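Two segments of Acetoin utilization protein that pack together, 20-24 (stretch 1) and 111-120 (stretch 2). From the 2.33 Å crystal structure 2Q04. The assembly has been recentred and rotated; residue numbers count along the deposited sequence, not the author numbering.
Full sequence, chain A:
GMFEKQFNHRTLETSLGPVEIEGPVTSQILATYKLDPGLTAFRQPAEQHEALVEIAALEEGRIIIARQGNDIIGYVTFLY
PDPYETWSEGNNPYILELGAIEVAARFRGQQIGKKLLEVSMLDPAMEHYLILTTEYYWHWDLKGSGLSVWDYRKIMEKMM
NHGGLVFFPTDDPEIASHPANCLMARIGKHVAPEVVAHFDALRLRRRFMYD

Stretch 1 20-24: EIEGP
Stretch 2, residues 111-120: QIGKKLLEVS

This is a small apolar contact in which one isoleucine of a strand settles onto the flank of a helix, with no direct hydrogen bond between the two stretches and about 257 Å² buried in total. The strand that includes Ile21 and Glu22, already under way at Glu20, and the helix that starts at Ile112 and continues beyond Ser120 run in roughly the same direction: their axes cross at -33° and approach to 8.0 Å. The register pairs Ile21 with Leu116 (CA to CA 6.3 Å), Glu22 with Val119 (CA to CA 6.6 Å) and Gly23 with Ser120 (CA to CA 7.1 Å).

Ile21, at phi/psi -111/112, carries the contact. Its CA-to-CB bond points toward the helix, and the m,t rotamer (chi1 -62°, chi2 177°) extends CD1 to 3.2 Å from CB of Lys115, a tight approach for two carbons. CG2 of Ile21 lies 3.4 Å from CG2 of Val119 and 3.8 Å from CD1 of Leu116. One branched side chain thus packs closely against three helical residues, with O of Ile112 at the margin, 4.4 Å from CD1 of Ile21, and 118 Å² of the residue Ile21 is covered by the helix stretch.

The helix answers with positions 115, 116 and 119, a spacing that keeps them on one side of a helical turn. Val119 points toward the strand with chi1 at 174° (t); its CG1 also comes within 4.1 Å of CA of Glu22, so it packs on backbone as well as side chain. Leu116 starts sideways, but its chi angles of -131° and 37° bring its end nearer. Lys115 does the reverse: CB faces Ile21 while the chain leads away, placing NZ of Lys115 3.7 Å from OE1 of Glu118 in a long salt bridge. Its aliphatic base serves the contact and its charge stays out of it.

Alternation along the strand turns Glu22 away from the helix (chi1 63°, p), and its carboxylate is hydrogen-bonded elsewhere in the structure. Gly23 adopts phi/psi 156/179, where a CB would jam against the carbonyl O of Glu22; the backbone itself calls for glycine. A cis peptide bond then leads into Pro24. Near Gly23 a water lies between the stretches, within hydrogen-bonding distance of O of Gly23 (3.0 Å) and of O of Val119 (2.7 Å).

Gln111, at phi/psi 61/34, occupies the N-cap position. The helix that follows is held by i to i+4 bonds, among them Leu116 N to Ile112 O at 2.7 Å and Val119 N to Lys115 O at 2.9 Å. Ser120 (chi1 -69°, m) donates from OG to O of Leu116 at 2.9 Å, so the hydroxyl's proton is used within the helix.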

# COMPACT_ATOMS: atom_id res chain seq x y z
N GLU A 20 -13.98 11.69 -1.71
CA GLU A 20 -13.73 11.62 -0.29
C GLU A 20 -12.64 10.60 -0.00
O GLU A 20 -12.75 9.41 -0.36
CB GLU A 20 -15.00 11.26 0.48
CG GLU A 20 -16.21 12.11 0.09
CD GLU A 20 -15.90 13.60 0.02
OE1 GLU A 20 -15.21 14.11 0.93
OE2 GLU A 20 -16.35 14.26 -0.94
N ILE A 21 -11.57 11.08 0.61
CA ILE A 21 -10.43 10.25 0.93
C ILE A 21 -10.36 10.10 2.43
O ILE A 21 -10.09 11.05 3.15
CB ILE A 21 -9.15 10.86 0.39
CG1 ILE A 21 -9.24 10.92 -1.14
CG2 ILE A 21 -7.93 10.02 0.83
CD1 ILE A 21 -8.10 11.55 -1.77
N GLU A 22 -10.62 8.88 2.91
CA GLU A 22 -10.83 8.67 4.32
C GLU A 22 -10.49 7.25 4.76
O GLU A 22 -10.59 6.30 3.99
CB GLU A 22 -12.28 8.96 4.65
CG GLU A 22 -13.27 8.02 3.94
CD GLU A 22 -14.70 8.45 4.09
OE1 GLU A 22 -14.98 9.67 4.07
OE2 GLU A 22 -15.57 7.56 4.18
N GLY A 23 -10.16 7.12 6.04
CA GLY A 23 -9.91 5.83 6.66
C GLY A 23 -9.02 5.98 7.88
O GLY A 23 -8.58 7.10 8.19
N PRO A 24 -8.72 4.85 8.57
CA PRO A 24 -9.17 3.49 8.20
C PRO A 24 -10.69 3.29 8.35
O PRO A 24 -11.30 3.76 9.33
CB PRO A 24 -8.40 2.57 9.18
CG PRO A 24 -7.34 3.44 9.80
CD PRO A 24 -7.85 4.83 9.77
N GLN A 111 -4.08 12.75 -8.87
CA GLN A 111 -3.29 12.72 -7.63
C GLN A 111 -4.04 12.08 -6.45
O GLN A 111 -3.83 12.45 -5.29
CB GLN A 111 -2.82 14.14 -7.27
CG GLN A 111 -2.03 14.82 -8.39
CD GLN A 111 -1.15 15.94 -7.90
OE1 GLN A 111 -1.61 16.85 -7.19
NE2 GLN A 111 0.11 15.92 -8.29
N ILE A 112 -4.84 11.08 -6.75
CA ILE A 112 -5.57 10.37 -5.72
C ILE A 112 -4.65 9.49 -4.90
O ILE A 112 -4.78 9.43 -3.67
CB ILE A 112 -6.70 9.52 -6.33
CG1 ILE A 112 -7.83 10.45 -6.82
CG2 ILE A 112 -7.23 8.49 -5.30
CD1 ILE A 112 -8.94 9.75 -7.52
N GLY A 113 -3.70 8.82 -5.57
CA GLY A 113 -2.71 7.99 -4.88
C GLY A 113 -1.97 8.77 -3.83
O GLY A 113 -1.86 8.33 -2.69
N LYS A 114 -1.46 9.94 -4.22
CA LYS A 114 -0.76 10.84 -3.29
C LYS A 114 -1.59 11.10 -2.04
O LYS A 114 -1.09 10.95 -0.92
CB LYS A 114 -0.43 12.19 -3.99
CG LYS A 114 0.72 12.12 -5.00
N LYS A 115 -2.85 11.48 -2.23
CA LYS A 115 -3.74 11.80 -1.10
C LYS A 115 -4.11 10.59 -0.31
O LYS A 115 -4.28 10.65 0.90
CB LYS A 115 -5.01 12.49 -1.58
CG LYS A 115 -4.92 13.98 -1.60
CD LYS A 115 -5.06 14.57 -0.19
CE LYS A 115 -5.09 16.08 -0.23
NZ LYS A 115 -5.39 16.67 1.09
N LEU A 116 -4.36 9.51 -1.00
CA LEU A 116 -4.63 8.25 -0.36
C LEU A 116 -3.52 7.96 0.66
O LEU A 116 -3.79 7.58 1.80
CB LEU A 116 -4.68 7.14 -1.41
CG LEU A 116 -5.85 6.17 -1.42
CD1 LEU A 116 -7.12 6.82 -1.09
CD2 LEU A 116 -5.94 5.52 -2.80
N LEU A 117 -2.26 8.20 0.26
CA LEU A 117 -1.11 7.98 1.14
C LEU A 117 -1.03 9.04 2.24
O LEU A 117 -0.67 8.72 3.37
CB LEU A 117 0.20 7.96 0.33
CG LEU A 117 0.43 6.76 -0.63
CD1 LEU A 117 1.67 7.00 -1.49
CD2 LEU A 117 0.55 5.46 0.14
N GLU A 118 -1.35 10.29 1.89
CA GLU A 118 -1.34 11.39 2.88
C GLU A 118 -2.27 11.09 4.05
O GLU A 118 -1.88 11.18 5.21
CB GLU A 118 -1.76 12.72 2.24
CG GLU A 118 -0.67 13.43 1.45
CD GLU A 118 -1.14 14.77 0.87
OE1 GLU A 118 -1.96 15.47 1.54
OE2 GLU A 118 -0.68 15.14 -0.24
N VAL A 119 -3.52 10.77 3.73
CA VAL A 119 -4.53 10.50 4.74
C VAL A 119 -4.16 9.26 5.57
O VAL A 119 -4.48 9.18 6.76
CB VAL A 119 -5.93 10.30 4.09
CG1 VAL A 119 -6.96 9.87 5.14
CG2 VAL A 119 -6.37 11.58 3.40
N SER A 120 -3.47 8.32 4.94
CA SER A 120 -3.00 7.13 5.63
C SER A 120 -1.96 7.46 6.71
O SER A 120 -1.96 6.85 7.78
CB SER A 120 -2.41 6.12 4.63
OG SER A 120 -3.42 5.56 3.80
O HOH W 1 -5.73 7.85 8.73